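Local coordinates for protein nadb-ler3 (Gallus gallus, PDB 3WXB) that probably reduces carbonyl compounds with NAD(P)H, as an NADPH-binding short-chain dehydrogenase/reductase with a Rossmann fold, at residues Val84-Thr89 against Leu145-Ala150; Asn111-Asn116 against Pro153-Ala158; Trp190-Ala195 against Gly237-Lys242. All coordinates share one frame; numbering follows the deposited sequence.

The three contacts illustrate how one Rossmann fold treats side chains differently in its core and at its rim. Interactions 1 and 2 are buried and share helix 130-160, which meets the loop after strand 81-85 in one and strand 112-115 with the residue before it in the other. They touch where Leu147 and Ser148 meet Asn115 and Leu113. Leucine and valine methyls carry interaction 1; interaction 2 adds an asparagine amide against an alanine methyl. Each also reaches NADPH, one at the adenine and the other at the nicotinamide ribose. Interaction 3 joins two loops at the surface, on the other side of the chain's centre from interaction 2. There an aromatic-aliphatic contact is supplemented by a bridging water.

Interaction 1 of 3, residues Val84-Thr89 against Leu145-Ala150; sequences VPLEVT and LLLSQA. With NDP (NADPH dihydro-nicotinamide-adenine-dinucleotide phosphate), chain C.
Leu147 of helix 130-160 meets Leu86 and Val88 of the loop after strand 81-85, an example of one leucine dividing its two methyls between neighbours. CB projects from the helix toward residues 84-89. CG, anti to the carbonyl carbon of its own residue (chi1 -77°), places the fork where the methyls take different partners. CD1 reaches Val88, lying 4.2 Å from Val88 CB and equally close to its CG1. CD2 meets Leu86 tip to tip, 3.7 Å from Leu86 CD2.

Beyond this apolar contact the loop turns to the cofactor. Val88 lends its methyls to the adenine, with CG1 3.6 Å from C2A of NADPH, while Val88 N donates a fairly straight bond to N1A (3.1 Å). The amino group N6A gives a 3.0 Å bond to Glu87 OE2, so the 6-amino and N1 positions are both read. Thr89 N also donates to Glu87 OE2, at 2.9 Å, approaching on the anti side and 23° out of the carboxylate plane; this second bond helps to fix the rotation of the carboxylate, whose OE1 forms a salt bridge with Arg61.

The surroundings are those of a Rossmann layer. Strand 81-85, at the border of the sheet, bonds to strand 55-60; helix 91-105 receives Val84, Leu86, Leu146 and Ala150; and helix 130-160 also borders the second subunit, with Gln149 NE2 bonded to Ile125 O and Glu128 O of that subunit.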
loop_
_atom_site.group_PDB
_atom_site.type_symbol
_atom_site.label_atom_id
_atom_site.label_comp_id
_atom_site.label_asym_id
_atom_site.label_seq_id
_atom_site.Cartn_x
_atom_site.Cartn_y
_atom_site.Cartn_z
ATOM N N VAL A 84 -9.771 8.467 -25.159
ATOM C CA VAL A 84 -10.618 8.926 -24.055
ATOM C C VAL A 84 -9.861 9.914 -23.096
ATOM O O VAL A 84 -8.807 9.544 -22.488
ATOM C CB VAL A 84 -11.222 7.712 -23.245
ATOM C CG1 VAL A 84 -12.263 8.194 -22.207
ATOM C CG2 VAL A 84 -11.882 6.659 -24.192
ATOM N N PRO A 85 -10.348 11.198 -22.995
ATOM C CA PRO A 85 -9.716 12.093 -21.993
ATOM C C PRO A 85 -9.975 11.626 -20.580
ATOM O O PRO A 85 -11.110 11.280 -20.224
ATOM C CB PRO A 85 -10.377 13.512 -22.228
ATOM C CG PRO A 85 -11.660 13.222 -23.039
ATOM C CD PRO A 85 -11.466 11.845 -23.736
ATOM N N LEU A 86 -8.920 11.621 -19.771
ATOM C CA LEU A 86 -9.069 11.139 -18.388
ATOM C C LEU A 86 -7.947 11.676 -17.494
ATOM O O LEU A 86 -6.776 11.523 -17.807
ATOM C CB LEU A 86 -9.057 9.577 -18.344
ATOM C CG LEU A 86 -9.102 8.864 -16.962
ATOM C CD1 LEU A 86 -10.310 9.222 -16.145
ATOM C CD2 LEU A 86 -8.999 7.273 -17.097
ATOM N N GLU A 87 -8.338 12.264 -16.381
ATOM C CA GLU A 87 -7.409 12.648 -15.318
ATOM C C GLU A 87 -7.756 11.641 -14.201
ATOM O O GLU A 87 -8.826 11.714 -13.558
ATOM C CB GLU A 87 -7.641 14.134 -14.918
ATOM C CG GLU A 87 -7.042 14.553 -13.558
ATOM C CD GLU A 87 -5.605 14.117 -13.395
ATOM O OE1 GLU A 87 -4.747 14.556 -14.172
ATOM O OE2 GLU A 87 -5.332 13.304 -12.460
ATOM N N VAL A 88 -6.862 10.671 -13.985
ATOM C CA VAL A 88 -7.200 9.565 -13.059
ATOM C C VAL A 88 -7.383 9.985 -11.588
ATOM O O VAL A 88 -8.064 9.258 -10.825
ATOM C CB VAL A 88 -6.228 8.289 -13.178
ATOM C CG1 VAL A 88 -5.983 7.938 -14.650
ATOM C CG2 VAL A 88 -4.925 8.556 -12.491
ATOM N N THR A 89 -6.817 11.140 -11.182
ATOM C CA THR A 89 -7.034 11.585 -9.809
ATOM C C THR A 89 -8.346 12.299 -9.548
ATOM O O THR A 89 -8.648 12.641 -8.390
ATOM C CB THR A 89 -5.902 12.489 -9.278
ATOM O OG1 THR A 89 -5.849 13.707 -10.049
ATOM C CG2 THR A 89 -4.600 11.747 -9.335
ATOM N N LEU A 145 -8.479 1.733 -7.933
ATOM C CA LEU A 145 -9.698 1.335 -7.263
ATOM C C LEU A 145 -10.975 1.970 -7.886
ATOM O O LEU A 145 -11.987 1.292 -8.164
ATOM C CB LEU A 145 -9.615 1.646 -5.762
ATOM C CG LEU A 145 -10.938 1.604 -5.063
ATOM C CD1 LEU A 145 -11.356 0.133 -4.771
ATOM C CD2 LEU A 145 -10.903 2.432 -3.773
ATOM N N LEU A 146 -10.942 3.296 -8.027
ATOM C CA LEU A 146 -12.091 4.080 -8.489
ATOM C C LEU A 146 -12.457 3.753 -9.925
ATOM O O LEU A 146 -13.649 3.649 -10.266
ATOM C CB LEU A 146 -11.741 5.580 -8.418
ATOM C CG LEU A 146 -12.053 6.371 -7.145
ATOM C CD1 LEU A 146 -12.212 5.622 -5.896
ATOM C CD2 LEU A 146 -11.133 7.586 -6.980
ATOM N N LEU A 147 -11.440 3.571 -10.735
ATOM C CA LEU A 147 -11.629 3.175 -12.140
ATOM C C LEU A 147 -12.285 1.769 -12.223
ATOM O O LEU A 147 -13.230 1.557 -12.992
ATOM C CB LEU A 147 -10.317 3.226 -12.876
ATOM C CG LEU A 147 -9.889 4.658 -13.245
ATOM C CD1 LEU A 147 -8.374 4.748 -13.474
ATOM C CD2 LEU A 147 -10.638 5.150 -14.555
ATOM N N SER A 148 -11.779 0.837 -11.419
ATOM C CA SER A 148 -12.378 -0.488 -11.304
ATOM C C SER A 148 -13.854 -0.398 -10.886
ATOM O O SER A 148 -14.728 -1.056 -11.507
ATOM C CB SER A 148 -11.535 -1.383 -10.361
ATOM O OG SER A 148 -10.256 -1.536 -10.949
ATOM N N GLN A 149 -14.155 0.427 -9.877
ATOM C CA GLN A 149 -15.555 0.595 -9.454
ATOM C C GLN A 149 -16.391 1.140 -10.627
ATOM O O GLN A 149 -17.501 0.671 -10.869
ATOM C CB GLN A 149 -15.703 1.566 -8.289
ATOM C CG GLN A 149 -15.377 1.023 -6.921
ATOM C CD GLN A 149 -15.261 2.164 -5.884
ATOM O OE1 GLN A 149 -15.113 3.317 -6.245
ATOM N NE2 GLN A 149 -15.291 1.812 -4.603
ATOM N N ALA A 150 -15.867 2.141 -11.333
ATOM C CA ALA A 150 -16.650 2.800 -12.374
ATOM C C ALA A 150 -16.840 1.887 -13.610
ATOM O O ALA A 150 -17.868 1.957 -14.301
ATOM C CB ALA A 150 -16.000 4.142 -12.757
HETATM P PA NDP C . 5.698 6.954 -17.770
HETATM O O1A NDP C . 6.109 7.961 -16.746
HETATM O O2A NDP C . 6.517 6.830 -18.908
HETATM O O5B NDP C . 4.302 7.191 -18.250
HETATM C C5B NDP C . 3.295 7.581 -17.274
HETATM C C4B NDP C . 1.972 7.530 -17.955
HETATM O O4B NDP C . 0.832 7.637 -16.938
HETATM C C3B NDP C . 1.740 8.719 -18.917
HETATM O O3B NDP C . 0.738 8.233 -19.905
HETATM C C2B NDP C . 1.057 9.743 -17.993
HETATM O O2B NDP C . 0.304 10.757 -18.693
HETATM C C1B NDP C . 0.081 8.829 -17.202
HETATM N N9A NDP C . -0.344 9.532 -15.877
HETATM C C8A NDP C . 0.392 9.901 -14.800
HETATM N N7A NDP C . -0.426 10.508 -13.917
HETATM C C5A NDP C . -1.615 10.646 -14.481
HETATM C C6A NDP C . -2.766 11.182 -14.041
HETATM N N6A NDP C . -2.793 11.765 -12.829
HETATM N N1A NDP C . -3.873 11.121 -14.800
HETATM C C2A NDP C . -3.850 10.475 -16.010
HETATM N N3A NDP C . -2.648 9.948 -16.461
HETATM C C4A NDP C . -1.580 10.007 -15.673
HETATM O O3 NDP C . 5.598 5.573 -16.888
HETATM P PN NDP C . 5.789 4.090 -17.499
HETATM O O1N NDP C . 7.178 3.703 -17.286
HETATM O O2N NDP C . 5.149 3.973 -18.823
HETATM O O5D NDP C . 4.906 3.326 -16.359
HETATM C C5D NDP C . 3.564 2.836 -16.548
HETATM C C4D NDP C . 3.221 1.929 -15.356
HETATM O O4D NDP C . 4.214 0.921 -15.239
HETATM C C3D NDP C . 3.323 2.768 -14.049
HETATM O O3D NDP C . 2.226 2.340 -13.249
HETATM C C2D NDP C . 4.607 2.385 -13.435
HETATM O O2D NDP C . 4.584 2.522 -12.016
HETATM C C1D NDP C . 4.738 0.942 -13.861
HETATM N N1N NDP C . 6.153 0.489 -13.810
HETATM C C2N NDP C . 7.158 1.036 -14.622
HETATM C C3N NDP C . 8.472 0.565 -14.532
HETATM C C7N NDP C . 9.503 1.040 -15.364
HETATM O O7N NDP C . 10.647 0.606 -15.211
HETATM N N7N NDP C . 9.153 1.874 -16.392
HETATM C C4N NDP C . 8.802 -0.425 -13.584
HETATM C C5N NDP C . 7.831 -0.987 -12.746
HETATM C C6N NDP C . 6.506 -0.526 -12.822
HETATM P P2B NDP C . 1.012 12.201 -19.075
HETATM O O1X NDP C . -0.237 12.974 -19.137
HETATM O O2X NDP C . 1.739 11.860 -20.307
HETATM O O3X NDP C . 1.859 12.523 -17.895
#

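Interaction 2 of 3, residues Asn111-Asn116 against Pro153-Ala158; sequences NLLINN and PMLKKA. With NDP (NADPH dihydro-nicotinamide-adenine-dinucleotide phosphate), chain C.
The Asn111 amide has the methyl of Ala158 above its plane, displaced toward one side, with Ala158 CB 4.2 Å from Asn111 CG. At the other end of residues 111-116, the Asn116 amide has the nicotinamide ribose of NADPH obliquely above its plane, with OD1 3.1 Å from C5D and 3.3 Å from C4D. Asn116 CG, anti to the backbone N (chi1 162°), is thereby set alongside the sugar, and its ND2 is hydrogen-bonded elsewhere in the structure.

Between these ends the contact is aliphatic. Leu113 points from strand 112-115 toward the helix, and its CD2 lies 4.2 Å from Leu155 CD1; the Leu155 side chain also touches Ile174 of strand 173-177, so one helix residue spans two neighbouring strands.

Asn116 belongs to the Asn-Asn-Ala-Gly sequence familiar in this family. Its carbonyl oxygen accepts a 2.9 Å bond from the ribose hydroxyl O3D, and its N is bound by Thr32 OG1. An alanine in place of Asn116 removes the amide beside C5D, which would probably leave the partner of ND2 without its mate and the ribose less closely packed on that side.

Residues 111-116 divide the work: an amide against a methyl and leucine packing join the early part to helix 130-160, while the carbonyl oxygen of Asn116, just past the strand, is used on the cofactor.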
loop_
_atom_site.group_PDB
_atom_site.type_symbol
_atom_site.label_atom_id
_atom_site.label_comp_id
_atom_site.label_asym_id
_atom_site.label_seq_id
_atom_site.Cartn_x
_atom_site.Cartn_y
_atom_site.Cartn_z
ATOM N N ASN A 111 -14.060 -6.224 -21.684
ATOM C CA ASN A 111 -13.352 -7.469 -21.359
ATOM C C ASN A 111 -12.106 -7.282 -20.516
ATOM O O ASN A 111 -11.776 -8.146 -19.717
ATOM C CB ASN A 111 -12.964 -8.210 -22.630
ATOM C CG ASN A 111 -14.189 -8.648 -23.441
ATOM O OD1 ASN A 111 -14.952 -9.561 -23.068
ATOM N ND2 ASN A 111 -14.404 -7.970 -24.518
ATOM N N LEU A 112 -11.415 -6.162 -20.682
ATOM C CA LEU A 112 -10.066 -6.035 -20.129
ATOM C C LEU A 112 -9.832 -4.583 -19.702
ATOM O O LEU A 112 -10.018 -3.638 -20.531
ATOM C CB LEU A 112 -9.052 -6.329 -21.213
ATOM C CG LEU A 112 -7.900 -7.267 -20.944
ATOM C CD1 LEU A 112 -6.691 -7.051 -21.818
ATOM C CD2 LEU A 112 -7.583 -7.583 -19.429
ATOM N N LEU A 113 -9.453 -4.370 -18.439
ATOM C CA LEU A 113 -9.198 -2.997 -17.956
ATOM C C LEU A 113 -7.785 -3.038 -17.498
ATOM O O LEU A 113 -7.476 -3.869 -16.630
ATOM C CB LEU A 113 -10.080 -2.643 -16.753
ATOM C CG LEU A 113 -9.646 -1.373 -15.951
ATOM C CD1 LEU A 113 -9.736 -0.151 -16.902
ATOM C CD2 LEU A 113 -10.673 -1.205 -14.808
ATOM N N ILE A 114 -6.922 -2.211 -18.081
ATOM C CA ILE A 114 -5.529 -2.168 -17.684
ATOM C C ILE A 114 -5.229 -0.828 -16.983
ATOM O O ILE A 114 -5.124 0.233 -17.663
ATOM C CB ILE A 114 -4.585 -2.340 -18.880
ATOM C CG1 ILE A 114 -4.916 -3.697 -19.607
ATOM C CG2 ILE A 114 -3.122 -2.333 -18.424
ATOM C CD1 ILE A 114 -4.068 -3.960 -20.897
ATOM N N ASN A 115 -5.046 -0.898 -15.654
ATOM C CA ASN A 115 -4.612 0.267 -14.848
ATOM C C ASN A 115 -3.124 0.462 -14.903
ATOM O O ASN A 115 -2.374 -0.181 -14.169
ATOM C CB ASN A 115 -5.065 0.095 -13.411
ATOM C CG ASN A 115 -6.555 0.321 -13.243
ATOM O OD1 ASN A 115 -7.076 1.398 -13.573
ATOM N ND2 ASN A 115 -7.260 -0.687 -12.691
ATOM N N ASN A 116 -2.678 1.331 -15.782
ATOM C CA ASN A 116 -1.276 1.485 -16.066
ATOM C C ASN A 116 -0.782 2.886 -15.662
ATOM O O ASN A 116 0.387 3.070 -15.317
ATOM C CB ASN A 116 -1.061 1.253 -17.564
ATOM C CG ASN A 116 0.273 1.805 -18.075
ATOM O OD1 ASN A 116 1.332 1.175 -17.948
ATOM N ND2 ASN A 116 0.224 3.033 -18.668
ATOM N N PRO A 153 -19.686 -2.294 -13.894
ATOM C CA PRO A 153 -20.899 -2.723 -14.596
ATOM C C PRO A 153 -20.543 -3.351 -15.924
ATOM O O PRO A 153 -21.113 -4.378 -16.274
ATOM C CB PRO A 153 -21.657 -1.391 -14.825
ATOM C CG PRO A 153 -21.337 -0.604 -13.545
ATOM C CD PRO A 153 -19.813 -0.896 -13.417
ATOM N N MET A 154 -19.604 -2.744 -16.640
ATOM C CA MET A 154 -19.196 -3.227 -17.949
ATOM C C MET A 154 -18.314 -4.475 -17.949
ATOM O O MET A 154 -18.444 -5.325 -18.840
ATOM C CB MET A 154 -18.503 -2.131 -18.725
ATOM C CG MET A 154 -19.483 -0.995 -19.140
ATOM S SD MET A 154 -18.540 0.459 -19.587
ATOM C CE MET A 154 -18.647 1.315 -18.031
ATOM N N LEU A 155 -17.426 -4.569 -16.963
ATOM C CA LEU A 155 -16.693 -5.817 -16.680
ATOM C C LEU A 155 -17.643 -7.004 -16.373
ATOM O O LEU A 155 -17.437 -8.127 -16.853
ATOM C CB LEU A 155 -15.765 -5.579 -15.493
ATOM C CG LEU A 155 -14.568 -4.701 -15.897
ATOM C CD1 LEU A 155 -13.830 -4.035 -14.688
ATOM C CD2 LEU A 155 -13.589 -5.510 -16.771
ATOM N N LYS A 156 -18.646 -6.741 -15.550
ATOM C CA LYS A 156 -19.628 -7.732 -15.175
ATOM C C LYS A 156 -20.460 -8.147 -16.364
ATOM O O LYS A 156 -20.876 -9.297 -16.437
ATOM C CB LYS A 156 -20.590 -7.166 -14.162
ATOM C CG LYS A 156 -20.077 -7.116 -12.733
ATOM C CD LYS A 156 -21.257 -6.592 -11.871
ATOM C CE LYS A 156 -20.827 -6.379 -10.448
ATOM N NZ LYS A 156 -22.008 -5.847 -9.699
ATOM N N LYS A 157 -20.781 -7.185 -17.228
ATOM C CA LYS A 157 -21.489 -7.487 -18.477
ATOM C C LYS A 157 -20.656 -8.411 -19.376
ATOM O O LYS A 157 -21.207 -9.398 -19.956
ATOM C CB LYS A 157 -21.913 -6.207 -19.257
ATOM C CG LYS A 157 -22.843 -6.549 -20.510
ATOM C CD LYS A 157 -24.356 -6.389 -20.143
ATOM C CE LYS A 157 -24.921 -4.925 -20.479
ATOM N NZ LYS A 157 -24.122 -3.701 -19.951
ATOM N N ALA A 158 -19.349 -8.145 -19.471
ATOM C CA ALA A 158 -18.471 -9.054 -20.212
ATOM C C ALA A 158 -18.443 -10.484 -19.626
ATOM O O ALA A 158 -18.375 -11.453 -20.388
ATOM C CB ALA A 158 -17.043 -8.498 -20.382
HETATM P PA NDP C . 5.698 6.954 -17.770
HETATM O O1A NDP C . 6.109 7.961 -16.746
HETATM O O2A NDP C . 6.517 6.830 -18.908
HETATM O O5B NDP C . 4.302 7.191 -18.250
HETATM C C5B NDP C . 3.295 7.581 -17.274
HETATM C C4B NDP C . 1.972 7.530 -17.955
HETATM O O4B NDP C . 0.832 7.637 -16.938
HETATM C C3B NDP C . 1.740 8.719 -18.917
HETATM O O3B NDP C . 0.738 8.233 -19.905
HETATM C C2B NDP C . 1.057 9.743 -17.993
HETATM O O2B NDP C . 0.304 10.757 -18.693
HETATM C C1B NDP C . 0.081 8.829 -17.202
HETATM N N9A NDP C . -0.344 9.532 -15.877
HETATM C C8A NDP C . 0.392 9.901 -14.800
HETATM N N7A NDP C . -0.426 10.508 -13.917
HETATM C C5A NDP C . -1.615 10.646 -14.481
HETATM C C6A NDP C . -2.766 11.182 -14.041
HETATM N N6A NDP C . -2.793 11.765 -12.829
HETATM N N1A NDP C . -3.873 11.121 -14.800
HETATM C C2A NDP C . -3.850 10.475 -16.010
HETATM N N3A NDP C . -2.648 9.948 -16.461
HETATM C C4A NDP C . -1.580 10.007 -15.673
HETATM O O3 NDP C . 5.598 5.573 -16.888
HETATM P PN NDP C . 5.789 4.090 -17.499
HETATM O O1N NDP C . 7.178 3.703 -17.286
HETATM O O2N NDP C . 5.149 3.973 -18.823
HETATM O O5D NDP C . 4.906 3.326 -16.359
HETATM C C5D NDP C . 3.564 2.836 -16.548
HETATM C C4D NDP C . 3.221 1.929 -15.356
HETATM O O4D NDP C . 4.214 0.921 -15.239
HETATM C C3D NDP C . 3.323 2.768 -14.049
HETATM O O3D NDP C . 2.226 2.340 -13.249
HETATM C C2D NDP C . 4.607 2.385 -13.435
HETATM O O2D NDP C . 4.584 2.522 -12.016
HETATM C C1D NDP C . 4.738 0.942 -13.861
HETATM N N1N NDP C . 6.153 0.489 -13.810
HETATM C C2N NDP C . 7.158 1.036 -14.622
HETATM C C3N NDP C . 8.472 0.565 -14.532
HETATM C C7N NDP C . 9.503 1.040 -15.364
HETATM O O7N NDP C . 10.647 0.606 -15.211
HETATM N N7N NDP C . 9.153 1.874 -16.392
HETATM C C4N NDP C . 8.802 -0.425 -13.584
HETATM C C5N NDP C . 7.831 -0.987 -12.746
HETATM C C6N NDP C . 6.506 -0.526 -12.822
HETATM P P2B NDP C . 1.012 12.201 -19.075
HETATM O O1X NDP C . -0.237 12.974 -19.137
HETATM O O2X NDP C . 1.739 11.860 -20.307
HETATM O O3X NDP C . 1.859 12.523 -17.895
#

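Interaction 3 of 3, residues Trp190-Ala195 against Gly237-Lys242; sequences WQYGQA and GTLEDK
Tyr192 and Leu239 pass alongside one another, pointing opposite ways, and this pair forms the close-packed half of a small contact between two loops. Leu239 CD1 is the methyl that touches, 3.7 Å from both CD1 and CE1 of the Tyr192 ring. With Tyr192 CG anti to the backbone N (chi1 179°), the ring extends toward residues 237-242, and Trp230 meets it with the ring planes at about 60°; Leu239 rests on the same tryptophan.

The hydroxyl end is looser. Tyr192 OH comes no nearer to Gly237 than 4.3 Å, at CA, and a water fills the role of intermediary: it lies 3.0 Å from Tyr192 OH and accepts a 2.9 Å bond from Leu239 N. Any side chain at Gly237 would run into that hydroxyl, and the backbone there (phi 87°) also leaves no room for one beside the preceding carbonyl. Tyr192 and Leu239 are both exposed, and both touch a crystal neighbour.

Arg244 bonds to the carbonyl oxygens of Gly237 and Leu239, linking two points of this loop. Such a pairing fits the short-chain dehydrogenase/reductase fold, in which the loop after strand 222-227 commonly borders the substrate site and faces the segment leading into the helix with the Tyr-Lys pair, here Tyr198 and Lys202.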
loop_
_atom_site.group_PDB
_atom_site.type_symbol
_atom_site.label_atom_id
_atom_site.label_comp_id
_atom_site.label_asym_id
_atom_site.label_seq_id
_atom_site.Cartn_x
_atom_site.Cartn_y
_atom_site.Cartn_z
ATOM N N TRP A 190 16.443 -0.595 -4.625
ATOM C CA TRP A 190 16.624 0.240 -3.406
ATOM C C TRP A 190 17.841 1.190 -3.492
ATOM O O TRP A 190 17.763 2.329 -3.098
ATOM C CB TRP A 190 16.749 -0.646 -2.142
ATOM C CG TRP A 190 16.977 0.206 -0.885
ATOM C CD1 TRP A 190 18.164 0.408 -0.239
ATOM C CD2 TRP A 190 16.012 1.082 -0.238
ATOM N NE1 TRP A 190 17.975 1.271 0.830
ATOM C CE2 TRP A 190 16.669 1.690 0.855
ATOM C CE3 TRP A 190 14.640 1.318 -0.416
ATOM C CZ2 TRP A 190 16.017 2.562 1.728
ATOM C CZ3 TRP A 190 13.985 2.186 0.454
ATOM C CH2 TRP A 190 14.676 2.804 1.506
ATOM N N GLN A 191 18.958 0.677 -4.009
ATOM C CA GLN A 191 20.196 1.414 -4.202
ATOM C C GLN A 191 20.057 2.515 -5.255
ATOM O O GLN A 191 20.649 3.609 -5.104
ATOM C CB GLN A 191 21.357 0.427 -4.528
ATOM C CG GLN A 191 21.013 -0.735 -5.552
ATOM C CD GLN A 191 20.044 -1.855 -5.011
ATOM O OE1 GLN A 191 20.282 -2.469 -3.970
ATOM N NE2 GLN A 191 18.970 -2.106 -5.742
ATOM N N TYR A 192 19.215 2.273 -6.272
ATOM C CA TYR A 192 18.884 3.274 -7.279
ATOM C C TYR A 192 17.972 4.407 -6.742
ATOM O O TYR A 192 18.147 5.554 -7.082
ATOM C CB TYR A 192 18.230 2.567 -8.467
ATOM C CG TYR A 192 17.793 3.454 -9.593
ATOM C CD1 TYR A 192 18.719 3.988 -10.495
ATOM C CD2 TYR A 192 16.440 3.683 -9.834
ATOM C CE1 TYR A 192 18.288 4.813 -11.570
ATOM C CE2 TYR A 192 16.026 4.517 -10.882
ATOM C CZ TYR A 192 16.963 5.070 -11.740
ATOM O OH TYR A 192 16.505 5.879 -12.758
ATOM N N GLY A 193 17.003 4.091 -5.908
ATOM C CA GLY A 193 16.099 5.100 -5.419
ATOM C C GLY A 193 15.207 4.572 -4.327
ATOM O O GLY A 193 14.602 3.478 -4.482
ATOM N N GLN A 194 15.063 5.365 -3.246
ATOM C CA GLN A 194 14.269 4.958 -2.089
ATOM C C GLN A 194 12.797 5.081 -2.424
ATOM O O GLN A 194 12.027 4.126 -2.253
ATOM C CB GLN A 194 14.617 5.791 -0.847
ATOM C CG GLN A 194 16.072 5.544 -0.415
ATOM C CD GLN A 194 16.485 6.303 0.855
ATOM O OE1 GLN A 194 15.829 7.231 1.279
ATOM N NE2 GLN A 194 17.593 5.900 1.434
ATOM N N ALA A 195 12.401 6.274 -2.861
ATOM C CA ALA A 195 11.036 6.534 -3.368
ATOM C C ALA A 195 9.931 5.863 -2.551
ATOM O O ALA A 195 9.088 5.136 -3.090
ATOM C CB ALA A 195 10.968 6.137 -4.832
ATOM N N GLY A 237 13.813 5.650 -16.608
ATOM C CA GLY A 237 15.063 6.362 -16.780
ATOM C C GLY A 237 15.991 5.886 -17.886
ATOM O O GLY A 237 15.703 4.927 -18.612
ATOM N N THR A 238 17.144 6.542 -17.928
ATOM C CA THR A 238 18.202 6.405 -18.957
ATOM C C THR A 238 19.290 5.318 -18.689
ATOM O O THR A 238 20.065 4.988 -19.558
ATOM C CB THR A 238 18.924 7.785 -19.034
ATOM O OG1 THR A 238 17.938 8.826 -18.852
ATOM C CG2 THR A 238 19.647 7.988 -20.387
ATOM N N LEU A 239 19.374 4.804 -17.471
ATOM C CA LEU A 239 20.537 4.010 -17.067
ATOM C C LEU A 239 20.690 2.712 -17.938
ATOM O O LEU A 239 19.749 1.907 -18.044
ATOM C CB LEU A 239 20.425 3.670 -15.567
ATOM C CG LEU A 239 21.623 3.515 -14.607
ATOM C CD1 LEU A 239 21.098 3.107 -13.240
ATOM C CD2 LEU A 239 22.706 2.523 -15.055
ATOM N N GLU A 240 21.856 2.579 -18.592
ATOM C CA GLU A 240 22.285 1.408 -19.358
ATOM C C GLU A 240 22.429 0.216 -18.393
ATOM O O GLU A 240 23.215 0.266 -17.435
ATOM C CB GLU A 240 23.618 1.736 -20.078
ATOM C CG GLU A 240 24.841 2.236 -19.151
ATOM C CD GLU A 240 24.753 3.712 -18.494
ATOM O OE1 GLU A 240 23.848 4.550 -18.782
ATOM O OE2 GLU A 240 25.651 4.029 -17.661
ATOM N N ASP A 241 21.643 -0.840 -18.596
ATOM C CA ASP A 241 21.703 -1.991 -17.690
ATOM C C ASP A 241 21.167 -3.259 -18.365
ATOM O O ASP A 241 20.063 -3.269 -18.932
ATOM C CB ASP A 241 20.972 -1.689 -16.350
ATOM C CG ASP A 241 21.104 -2.823 -15.317
ATOM O OD1 ASP A 241 21.999 -2.782 -14.461
ATOM O OD2 ASP A 241 20.315 -3.779 -15.342
ATOM N N LYS A 242 21.969 -4.313 -18.286
ATOM C CA LYS A 242 21.601 -5.645 -18.775
ATOM C C LYS A 242 20.179 -6.099 -18.385
ATOM O O LYS A 242 19.551 -6.853 -19.124
ATOM C CB LYS A 242 22.624 -6.691 -18.284
ATOM C CG LYS A 242 22.480 -7.182 -16.817
ATOM C CD LYS A 242 23.375 -8.416 -16.542
ATOM C CE LYS A 242 23.248 -9.461 -17.682
ATOM N NZ LYS A 242 23.944 -10.750 -17.423
HETATM O O HOH W 1 17.401 4.552 -15.328
#